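Local coordinates for protein glucose dehydrogenase (Serratia sp. FS14, PDB 7CDY) that belongs to the glucose/sorbosone dehydrogenase family of beta-propeller proteins and carries a bound calcium ion, at residues 71-81 against 93-103; 225-234 against 245-256. All blocks are in the same frame, centred on the assembly; numbering follows the deposited sequence.

Overall arrangement
The chain builds a beta-propeller from successive antiparallel sheets, and the two contacts follow one another along it without nesting or crossing. Interaction 1 comes first: within 71-81 and 93-103, strands 76-84 and 90-99 run out and back, with a short helix before the first and a turn after the second, closing a beta hairpin inside one sheet. Much later, between strands 216-219 and 259-261 of another sheet, interaction 2 folds a long connection back on itself, bringing 225-234 against 245-256 beside the calcium ion. The centres of interaction 1 and interaction 2 lie about 37 Å apart, on opposite sides of the chain's centre. One knits a sheet, the other an irregular loop.

Interaction 1: 71-81 against 93-103; sequences FAASRRVYLSF and AVGYGRLSDDD
The guanidinium of Arg76 lies flat on one face of the Tyr96 ring, planes 13° apart and centres 3.8 Å apart, a cation-pi stack in which Arg76 CD adds a CH-pi contact to the same ring. A bend at chi3 (-66°) turns the end of the arginine over the tyrosine. At the guanidinium edge, in plane, lies Tyr78 OH, itself hydrogen-bonded to Ala165 O. One face of the Tyr78 ring carries Tyr96 CB, 3.9 Å from the ring centroid; the two side chains lie side by side, pointing the same way, and their rings meet obliquely. Beyond the segments, Glu166 takes both Arg76 NH1 and Tyr96 OH, so one carboxylate holds ring and cation in place.

On the other side of the sheet, Ala93 CB sits over a face of the Phe81 ring; a methyl is small enough to fit beneath it.

Arg75, at positive phi just after helix 71-74, has Phe71 CZ over one face of its guanidinium and Asp103 OD1 at the edge. Its NE donates to Leu99 O at 2.8 Å, from above that carbonyl's plane. NH2 reaches Ser100 O at 3.0 Å and makes a salt bridge with Asp103 OD1. Ser100 O also accepts from Asp103 N, from the opposite face, which ties the arginine to the type I turn 100-103. Asp101 OD1 bridges Arg98 NH2 at 2.9 Å and also makes a long, purely electrostatic contact with Arg75, probably easing the closeness of the two arginines.

Paired backbone bonds link Val77 with Gly97, Leu79 with Gly95 and Phe81 with Ala93, the register of an antiparallel hairpin. Strand 62-67 flanks 76-84 on its other side, and strands 106-107 and 109-114 pair with 90-99; Val77 and Leu79 pack on Val65 and Leu106.

Interaction 2: 225-234 against 245-256; sequences KNYGWPLATY and EAKGERVPGTEQ. With CA (calcium ion), chain D.
The calcium site of the long connection between strands 216-219 and 259-261 is where this contact belongs: Tyr227 O binds the ion at 2.3 Å, alongside four waters and Glu217. Water 4 is also held by Ala232 O and water 6 by Glu255 O, so both segments reach the metal's water shell.

Next to the ligand, Glu255 N donates to Asn226 O at 2.8 Å. Asn226 suits its place because its short amide forms an Asx turn, OD1 accepting from Gly228 N, while ND2 is hydrogen-bonded to Gln151 OE1. The backbone pairing at Asn226 brings Glu255 CB to 3.4 Å from Tyr227 CE2, oblique to the ring.

Farther along, Leu231 O accepts from Lys247 N at 2.7 Å, and Thr233 N donates to Gly248 O. Ala232 CB meets Val251 CG2 at 3.6 Å. Tyr234 OH donates to Gln256 OE1 at 2.7 Å, at the ring edge, with ring and amide planes 73° apart. The same amide's NE2 grips Glu249 O, which fixes its rotation.

Arg147 pairs with Glu245 and Arg262 with Glu249. Tyr234 stacks on Tyr260 of strand 259-261, and Glu217 of strand 216-219 completes the protein's share of the calcium site, linking the loop to both strands.

Interaction 1: 71-81 against 93-103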
loop_
_atom_site.group_PDB
_atom_site.type_symbol
_atom_site.label_atom_id
_atom_site.label_comp_id
_atom_site.label_asym_id
_atom_site.label_seq_id
_atom_site.Cartn_x
_atom_site.Cartn_y
_atom_site.Cartn_z
ATOM N N PHE A 71 16.406 8.637 6.236
ATOM C CA PHE A 71 17.078 8.603 4.937
ATOM C C PHE A 71 18.149 9.683 4.801
ATOM O O PHE A 71 19.199 9.440 4.201
ATOM C CB PHE A 71 16.049 8.719 3.799
ATOM C CG PHE A 71 16.676 8.790 2.420
ATOM C CD1 PHE A 71 17.114 10.000 1.899
ATOM C CD2 PHE A 71 16.862 7.642 1.667
ATOM C CE1 PHE A 71 17.733 10.066 0.654
ATOM C CE2 PHE A 71 17.470 7.697 0.407
ATOM C CZ PHE A 71 17.911 8.916 -0.092
ATOM N N ALA A 72 17.891 10.892 5.310
ATOM C CA ALA A 72 18.876 11.962 5.173
ATOM C C ALA A 72 20.242 11.519 5.681
ATOM O O ALA A 72 21.276 11.853 5.088
ATOM C CB ALA A 72 18.408 13.212 5.917
ATOM N N ALA A 73 20.260 10.740 6.758
ATOM C CA ALA A 73 21.487 10.176 7.303
ATOM C C ALA A 73 21.892 8.865 6.624
ATOM O O ALA A 73 23.033 8.727 6.170
ATOM C CB ALA A 73 21.332 9.968 8.815
ATOM N N SER A 74 20.972 7.893 6.526
ATOM C CA SER A 74 21.340 6.529 6.140
ATOM C C SER A 74 21.237 6.263 4.642
ATOM O O SER A 74 21.848 5.306 4.154
ATOM C CB SER A 74 20.369 5.520 6.777
ATOM O OG SER A 74 19.034 5.783 6.307
ATOM N N ARG A 75 20.460 7.071 3.924
ATOM C CA ARG A 75 20.113 6.833 2.525
ATOM C C ARG A 75 19.488 5.457 2.301
ATOM O O ARG A 75 19.487 4.937 1.183
ATOM C CB ARG A 75 21.280 7.121 1.573
ATOM C CG ARG A 75 21.750 8.570 1.690
ATOM C CD ARG A 75 22.794 8.951 0.647
ATOM N NE ARG A 75 22.289 8.852 -0.728
ATOM C CZ ARG A 75 21.528 9.757 -1.334
ATOM N NH1 ARG A 75 21.128 10.857 -0.704
ATOM N NH2 ARG A 75 21.162 9.543 -2.592
ATOM N N ARG A 76 18.919 4.860 3.343
ATOM C CA ARG A 76 18.334 3.533 3.221
ATOM C C ARG A 76 16.969 3.603 2.538
ATOM O O ARG A 76 16.146 4.461 2.858
ATOM C CB ARG A 76 18.191 2.913 4.613
ATOM C CG ARG A 76 17.562 1.538 4.593
ATOM C CD ARG A 76 17.589 0.884 5.964
ATOM N NE ARG A 76 18.950 0.597 6.405
ATOM C CZ ARG A 76 19.243 0.003 7.554
ATOM N NH1 ARG A 76 18.265 -0.356 8.378
ATOM N NH2 ARG A 76 20.511 -0.216 7.867
ATOM N N VAL A 77 16.748 2.683 1.601
ATOM C CA VAL A 77 15.511 2.617 0.826
ATOM C C VAL A 77 14.971 1.196 0.919
ATOM O O VAL A 77 15.658 0.240 0.538
ATOM C CB VAL A 77 15.721 3.016 -0.644
ATOM C CG1 VAL A 77 14.403 2.887 -1.410
ATOM C CG2 VAL A 77 16.240 4.443 -0.721
ATOM N N TYR A 78 13.743 1.062 1.427
ATOM C CA TYR A 78 13.032 -0.212 1.446
ATOM C C TYR A 78 12.221 -0.381 0.166
ATOM O O TYR A 78 11.690 0.595 -0.390
ATOM C CB TYR A 78 12.076 -0.270 2.647
ATOM C CG TYR A 78 12.772 -0.299 3.994
ATOM C CD1 TYR A 78 13.321 0.860 4.530
ATOM C CD2 TYR A 78 12.877 -1.481 4.723
ATOM C CE1 TYR A 78 13.982 0.839 5.760
ATOM C CE2 TYR A 78 13.530 -1.510 5.959
ATOM C CZ TYR A 78 14.065 -0.344 6.464
ATOM O OH TYR A 78 14.721 -0.356 7.684
ATOM N N LEU A 79 12.119 -1.633 -0.299
ATOM C CA LEU A 79 11.281 -1.983 -1.443
ATOM C C LEU A 79 10.453 -3.203 -1.098
ATOM O O LEU A 79 10.937 -4.116 -0.422
ATOM C CB LEU A 79 12.128 -2.339 -2.679
ATOM C CG LEU A 79 13.044 -1.272 -3.263
ATOM C CD1 LEU A 79 13.938 -1.887 -4.349
ATOM C CD2 LEU A 79 12.235 -0.114 -3.830
ATOM N N SER A 80 9.218 -3.236 -1.579
ATOM C CA SER A 80 8.451 -4.468 -1.601
ATOM C C SER A 80 8.264 -4.904 -3.049
ATOM O O SER A 80 8.290 -4.073 -3.970
ATOM C CB SER A 80 7.116 -4.325 -0.872
ATOM O OG SER A 80 6.215 -3.558 -1.652
ATOM N N PHE A 81 8.116 -6.213 -3.258
ATOM C CA PHE A 81 8.017 -6.749 -4.613
ATOM C C PHE A 81 7.453 -8.156 -4.577
ATOM O O PHE A 81 7.508 -8.848 -3.560
ATOM C CB PHE A 81 9.360 -6.712 -5.364
ATOM C CG PHE A 81 10.486 -7.513 -4.705
ATOM C CD1 PHE A 81 11.152 -7.027 -3.581
ATOM C CD2 PHE A 81 10.903 -8.729 -5.249
ATOM C CE1 PHE A 81 12.200 -7.749 -3.003
ATOM C CE2 PHE A 81 11.955 -9.456 -4.678
ATOM C CZ PHE A 81 12.594 -8.963 -3.556
ATOM N N ALA A 93 7.845 -9.971 -1.008
ATOM C CA ALA A 93 9.081 -9.864 -0.249
ATOM C C ALA A 93 9.375 -8.396 0.003
ATOM O O ALA A 93 8.914 -7.518 -0.741
ATOM C CB ALA A 93 10.251 -10.488 -1.014
ATOM N N VAL A 94 10.115 -8.131 1.078
ATOM C CA VAL A 94 10.499 -6.780 1.466
ATOM C C VAL A 94 11.991 -6.796 1.766
ATOM O O VAL A 94 12.482 -7.713 2.445
ATOM C CB VAL A 94 9.694 -6.301 2.692
ATOM C CG1 VAL A 94 10.129 -4.902 3.126
ATOM C CG2 VAL A 94 8.188 -6.332 2.390
ATOM N N GLY A 95 12.718 -5.808 1.252
ATOM C CA GLY A 95 14.130 -5.686 1.552
ATOM C C GLY A 95 14.532 -4.230 1.602
ATOM O O GLY A 95 13.704 -3.333 1.432
ATOM N N TYR A 96 15.827 -3.996 1.811
ATOM C CA TYR A 96 16.336 -2.642 1.709
ATOM C C TYR A 96 17.748 -2.657 1.156
ATOM O O TYR A 96 18.458 -3.665 1.229
ATOM C CB TYR A 96 16.258 -1.867 3.031
ATOM C CG TYR A 96 17.201 -2.322 4.138
ATOM C CD1 TYR A 96 18.561 -1.998 4.107
ATOM C CD2 TYR A 96 16.716 -3.013 5.249
ATOM C CE1 TYR A 96 19.424 -2.384 5.134
ATOM C CE2 TYR A 96 17.571 -3.406 6.283
ATOM C CZ TYR A 96 18.921 -3.077 6.209
ATOM O OH TYR A 96 19.782 -3.450 7.220
ATOM N N GLY A 97 18.122 -1.524 0.575
ATOM C CA GLY A 97 19.494 -1.219 0.225
ATOM C C GLY A 97 19.775 0.235 0.518
ATOM O O GLY A 97 18.947 0.925 1.127
ATOM N N ARG A 98 20.946 0.723 0.116
ATOM C CA ARG A 98 21.304 2.118 0.320
ATOM C C ARG A 98 21.386 2.804 -1.034
ATOM O O ARG A 98 22.117 2.342 -1.919
ATOM C CB ARG A 98 22.643 2.239 1.049
ATOM C CG ARG A 98 23.035 3.673 1.315
ATOM C CD ARG A 98 24.400 3.784 1.986
ATOM N NE ARG A 98 24.720 5.171 2.321
ATOM C CZ ARG A 98 25.317 6.026 1.495
ATOM N NH1 ARG A 98 25.628 5.650 0.252
ATOM N NH2 ARG A 98 25.571 7.266 1.903
ATOM N N LEU A 99 20.662 3.903 -1.193
ATOM C CA LEU A 99 20.772 4.659 -2.433
ATOM C C LEU A 99 22.119 5.373 -2.455
ATOM O O LEU A 99 22.444 6.135 -1.537
ATOM C CB LEU A 99 19.623 5.659 -2.562
ATOM C CG LEU A 99 19.559 6.425 -3.893
ATOM C CD1 LEU A 99 19.404 5.457 -5.051
ATOM C CD2 LEU A 99 18.428 7.438 -3.887
ATOM N N SER A 100 22.905 5.126 -3.498
ATOM C CA SER A 100 24.245 5.702 -3.552
ATOM C C SER A 100 24.167 7.227 -3.548
ATOM O O SER A 100 23.166 7.828 -3.929
ATOM C CB SER A 100 24.997 5.206 -4.799
ATOM O OG SER A 100 24.311 5.602 -5.992
ATOM N N ASP A 101 25.272 7.857 -3.134
ATOM C CA ASP A 101 25.305 9.312 -3.009
ATOM C C ASP A 101 24.966 10.010 -4.320
ATOM O O ASP A 101 24.373 11.094 -4.305
ATOM C CB ASP A 101 26.694 9.779 -2.545
ATOM C CG ASP A 101 27.057 9.296 -1.153
ATOM O OD1 ASP A 101 26.184 8.790 -0.428
ATOM O OD2 ASP A 101 28.239 9.437 -0.776
ATOM N N ASP A 102 25.344 9.416 -5.450
ATOM C CA ASP A 102 25.076 10.003 -6.757
ATOM C C ASP A 102 23.731 9.601 -7.360
ATOM O O ASP A 102 23.448 9.970 -8.505
ATOM C CB ASP A 102 26.226 9.707 -7.730
ATOM C CG ASP A 102 26.374 8.231 -8.052
ATOM O OD1 ASP A 102 25.547 7.410 -7.588
ATOM O OD2 ASP A 102 27.331 7.880 -8.776
ATOM N N ASP A 103 22.897 8.859 -6.626
ATOM C CA ASP A 103 21.570 8.399 -7.040
ATOM C C ASP A 103 21.593 7.322 -8.123
ATOM O O ASP A 103 20.527 6.978 -8.650
ATOM C CB ASP A 103 20.633 9.540 -7.468
ATOM C CG ASP A 103 20.520 10.635 -6.425
ATOM O OD1 ASP A 103 20.446 10.298 -5.230
ATOM O OD2 ASP A 103 20.476 11.833 -6.800
#

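Interaction 2: 225-234 against 245-256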
loop_
_atom_site.group_PDB
_atom_site.type_symbol
_atom_site.label_atom_id
_atom_site.label_comp_id
_atom_site.label_asym_id
_atom_site.label_seq_id
_atom_site.Cartn_x
_atom_site.Cartn_y
_atom_site.Cartn_z
ATOM N N LYS A 225 -6.355 -8.742 16.077
ATOM C CA LYS A 225 -7.763 -8.732 15.609
ATOM C C LYS A 225 -7.915 -9.314 14.193
ATOM O O LYS A 225 -7.023 -9.256 13.382
ATOM C CB LYS A 225 -8.318 -7.311 15.665
ATOM C CG LYS A 225 -9.020 -6.920 16.948
ATOM C CD LYS A 225 -8.244 -7.081 18.147
ATOM C CE LYS A 225 -9.054 -6.518 19.310
ATOM N NZ LYS A 225 -8.655 -7.125 20.588
ATOM N N ASN A 226 -9.088 -9.850 13.986
ATOM C CA ASN A 226 -9.533 -10.519 12.746
ATOM C C ASN A 226 -10.424 -9.552 11.963
ATOM O O ASN A 226 -11.464 -9.250 12.447
ATOM C CB ASN A 226 -10.298 -11.775 13.158
ATOM C CG ASN A 226 -10.598 -12.689 11.999
ATOM O OD1 ASN A 226 -10.579 -12.277 10.870
ATOM N ND2 ASN A 226 -10.931 -13.921 12.295
ATOM N N TYR A 227 -10.053 -9.212 10.732
ATOM C CA TYR A 227 -10.787 -8.272 9.835
ATOM C C TYR A 227 -11.819 -9.011 8.952
ATOM O O TYR A 227 -12.484 -8.457 8.123
ATOM C CB TYR A 227 -9.856 -7.186 9.266
ATOM C CG TYR A 227 -9.455 -6.305 10.415
ATOM C CD1 TYR A 227 -8.443 -6.673 11.277
ATOM C CD2 TYR A 227 -10.232 -5.228 10.759
ATOM C CE1 TYR A 227 -8.197 -5.968 12.436
ATOM C CE2 TYR A 227 -9.985 -4.506 11.902
ATOM C CZ TYR A 227 -8.982 -4.892 12.756
ATOM O OH TYR A 227 -8.817 -4.210 13.904
ATOM N N GLY A 228 -11.887 -10.311 9.196
ATOM C CA GLY A 228 -12.975 -11.201 8.742
ATOM C C GLY A 228 -12.886 -11.869 7.390
ATOM O O GLY A 228 -13.631 -12.798 7.181
ATOM N N TRP A 229 -12.012 -11.417 6.513
ATOM C CA TRP A 229 -12.014 -12.030 5.159
ATOM C C TRP A 229 -11.587 -13.489 5.263
ATOM O O TRP A 229 -10.601 -13.747 5.910
ATOM C CB TRP A 229 -11.080 -11.275 4.218
ATOM C CG TRP A 229 -10.961 -11.886 2.848
ATOM C CD1 TRP A 229 -9.913 -12.616 2.374
ATOM C CD2 TRP A 229 -11.965 -11.921 1.823
ATOM N NE1 TRP A 229 -10.162 -13.049 1.104
ATOM C CE2 TRP A 229 -11.404 -12.616 0.729
ATOM C CE3 TRP A 229 -13.231 -11.353 1.674
ATOM C CZ2 TRP A 229 -12.090 -12.813 -0.468
ATOM C CZ3 TRP A 229 -13.916 -11.535 0.496
ATOM C CH2 TRP A 229 -13.337 -12.251 -0.557
ATOM N N PRO A 230 -12.246 -14.464 4.605
ATOM C CA PRO A 230 -13.436 -14.367 3.751
ATOM C C PRO A 230 -14.739 -14.771 4.442
ATOM O O PRO A 230 -15.744 -14.960 3.753
ATOM C CB PRO A 230 -13.128 -15.382 2.649
ATOM C CG PRO A 230 -12.441 -16.485 3.396
ATOM C CD PRO A 230 -11.622 -15.800 4.492
ATOM N N LEU A 231 -14.725 -14.891 5.775
ATOM C CA LEU A 231 -15.945 -15.231 6.511
ATOM C C LEU A 231 -16.920 -14.067 6.555
ATOM O O LEU A 231 -18.144 -14.277 6.581
ATOM C CB LEU A 231 -15.580 -15.593 7.943
ATOM C CG LEU A 231 -14.543 -16.698 8.134
ATOM C CD1 LEU A 231 -14.253 -16.936 9.625
ATOM C CD2 LEU A 231 -15.011 -17.973 7.455
ATOM N N ALA A 232 -16.411 -12.843 6.589
ATOM C CA ALA A 232 -17.230 -11.641 6.574
ATOM C C ALA A 232 -16.802 -10.783 5.394
ATOM O O ALA A 232 -15.598 -10.614 5.151
ATOM C CB ALA A 232 -17.052 -10.859 7.871
ATOM N N THR A 233 -17.781 -10.272 4.644
ATOM C CA THR A 233 -17.481 -9.397 3.516
ATOM C C THR A 233 -18.725 -8.612 3.134
ATOM O O THR A 233 -19.853 -9.074 3.344
ATOM C CB THR A 233 -16.956 -10.190 2.312
ATOM O OG1 THR A 233 -16.625 -9.278 1.258
ATOM C CG2 THR A 233 -17.989 -11.174 1.803
ATOM N N TYR A 234 -18.510 -7.408 2.606
ATOM C CA TYR A 234 -19.564 -6.616 1.984
ATOM C C TYR A 234 -19.659 -6.837 0.479
ATOM O O TYR A 234 -20.504 -6.207 -0.170
ATOM C CB TYR A 234 -19.379 -5.119 2.310
ATOM C CG TYR A 234 -19.852 -4.775 3.695
ATOM C CD1 TYR A 234 -21.212 -4.664 3.973
ATOM C CD2 TYR A 234 -18.955 -4.630 4.737
ATOM C CE1 TYR A 234 -21.660 -4.374 5.246
ATOM C CE2 TYR A 234 -19.396 -4.348 6.026
ATOM C CZ TYR A 234 -20.757 -4.236 6.267
ATOM O OH TYR A 234 -21.234 -3.963 7.530
ATOM N N GLU A 245 -17.101 -18.927 1.283
ATOM C CA GLU A 245 -16.803 -19.021 2.707
ATOM C C GLU A 245 -17.579 -18.019 3.551
ATOM O O GLU A 245 -17.538 -18.103 4.781
ATOM C CB GLU A 245 -15.301 -18.802 2.943
ATOM C CG GLU A 245 -14.389 -19.743 2.163
ATOM C CD GLU A 245 -14.046 -19.227 0.767
ATOM O OE1 GLU A 245 -13.320 -19.933 0.041
ATOM O OE2 GLU A 245 -14.516 -18.128 0.383
ATOM N N ALA A 246 -18.281 -17.079 2.926
ATOM C CA ALA A 246 -18.843 -15.961 3.673
ATOM C C ALA A 246 -20.051 -16.402 4.491
ATOM O O ALA A 246 -20.939 -17.108 4.000
ATOM C CB ALA A 246 -19.223 -14.821 2.731
ATOM N N LYS A 247 -20.087 -15.961 5.742
ATOM C CA LYS A 247 -21.215 -16.210 6.624
ATOM C C LYS A 247 -22.088 -14.984 6.814
ATOM O O LYS A 247 -23.198 -15.108 7.343
ATOM C CB LYS A 247 -20.729 -16.685 7.996
ATOM C CG LYS A 247 -19.853 -17.924 7.926
ATOM C CD LYS A 247 -20.584 -19.061 7.226
ATOM C CE LYS A 247 -20.134 -20.432 7.719
ATOM N NZ LYS A 247 -19.719 -21.325 6.590
ATOM N N GLY A 248 -21.624 -13.813 6.405
ATOM C CA GLY A 248 -22.418 -12.612 6.560
ATOM C C GLY A 248 -21.592 -11.381 6.267
ATOM O O GLY A 248 -20.397 -11.458 5.972
ATOM N N GLU A 249 -22.268 -10.238 6.334
ATOM C CA GLU A 249 -21.578 -8.954 6.343
ATOM C C GLU A 249 -20.990 -8.665 7.717
ATOM O O GLU A 249 -19.936 -8.025 7.820
ATOM C CB GLU A 249 -22.552 -7.840 5.930
ATOM C CG GLU A 249 -23.082 -7.985 4.506
ATOM C CD GLU A 249 -24.138 -6.955 4.132
ATOM O OE1 GLU A 249 -24.614 -6.218 5.016
ATOM O OE2 GLU A 249 -24.487 -6.898 2.940
ATOM N N ARG A 250 -21.660 -9.123 8.770
ATOM C CA ARG A 250 -21.206 -9.003 10.148
ATOM C C ARG A 250 -21.085 -10.403 10.723
ATOM O O ARG A 250 -22.040 -11.192 10.662
ATOM C CB ARG A 250 -22.214 -8.212 10.983
ATOM C CG ARG A 250 -22.430 -6.801 10.502
ATOM C CD ARG A 250 -23.516 -6.129 11.309
ATOM N NE ARG A 250 -23.735 -4.747 10.897
ATOM C CZ ARG A 250 -23.175 -3.698 11.490
ATOM N NH1 ARG A 250 -22.354 -3.874 12.518
ATOM N NH2 ARG A 250 -23.435 -2.475 11.053
ATOM N N VAL A 251 -19.920 -10.711 11.291
ATOM C CA VAL A 251 -19.622 -12.037 11.809
ATOM C C VAL A 251 -18.980 -11.848 13.178
ATOM O O VAL A 251 -17.965 -11.153 13.290
ATOM C CB VAL A 251 -18.693 -12.841 10.880
ATOM C CG1 VAL A 251 -18.315 -14.171 11.521
ATOM C CG2 VAL A 251 -19.348 -13.065 9.510
ATOM N N PRO A 252 -19.531 -12.420 14.248
ATOM C CA PRO A 252 -18.954 -12.188 15.574
ATOM C C PRO A 252 -17.540 -12.738 15.649
ATOM O O PRO A 252 -17.211 -13.754 15.031
ATOM C CB PRO A 252 -19.909 -12.941 16.510
ATOM C CG PRO A 252 -20.493 -14.003 15.658
ATOM C CD PRO A 252 -20.662 -13.366 14.302
ATOM N N GLY A 253 -16.701 -12.037 16.406
ATOM C CA GLY A 253 -15.288 -12.335 16.457
ATOM C C GLY A 253 -14.479 -11.707 15.344
ATOM O O GLY A 253 -13.256 -11.881 15.317
ATOM N N THR A 254 -15.118 -10.975 14.433
ATOM C CA THR A 254 -14.430 -10.249 13.380
ATOM C C THR A 254 -14.783 -8.776 13.486
ATOM O O THR A 254 -15.904 -8.415 13.859
ATOM C CB THR A 254 -14.746 -10.803 11.972
ATOM O OG1 THR A 254 -16.041 -10.376 11.530
ATOM C CG2 THR A 254 -14.650 -12.327 11.944
ATOM N N GLU A 255 -13.815 -7.926 13.154
ATOM C CA GLU A 255 -13.957 -6.486 13.306
ATOM C C GLU A 255 -14.556 -5.874 12.048
ATOM O O GLU A 255 -14.174 -6.221 10.923
ATOM C CB GLU A 255 -12.590 -5.846 13.550
ATOM C CG GLU A 255 -11.930 -6.245 14.853
ATOM C CD GLU A 255 -12.605 -5.627 16.062
ATOM O OE1 GLU A 255 -12.518 -4.394 16.241
ATOM O OE2 GLU A 255 -13.240 -6.383 16.827
ATOM N N GLN A 256 -15.465 -4.937 12.244
ATOM C CA GLN A 256 -16.065 -4.246 11.118
ATOM C C GLN A 256 -15.099 -3.212 10.544
ATOM O O GLN A 256 -14.244 -2.674 11.254
ATOM C CB GLN A 256 -17.344 -3.542 11.563
ATOM C CG GLN A 256 -18.526 -4.476 11.675
ATOM C CD GLN A 256 -19.011 -4.905 10.318
ATOM O OE1 GLN A 256 -19.497 -4.080 9.546
ATOM N NE2 GLN A 256 -18.880 -6.196 10.008
HETATM CA CA CA D . -13.163 -6.981 6.481
HETATM O O HOH W 1 -11.072 -10.046 16.169
HETATM O O HOH W 2 -11.894 -14.243 15.267
HETATM O O HOH W 3 -10.954 -2.894 14.836
HETATM O O HOH W 4 -13.652 -8.719 4.892
HETATM O O HOH W 5 -23.765 -3.560 7.957
HETATM O O HOH W 6 -13.067 -5.336 8.307
HETATM O O HOH W 7 -10.873 -7.489 5.898
HETATM O O HOH W 8 -15.324 -7.516 7.281
#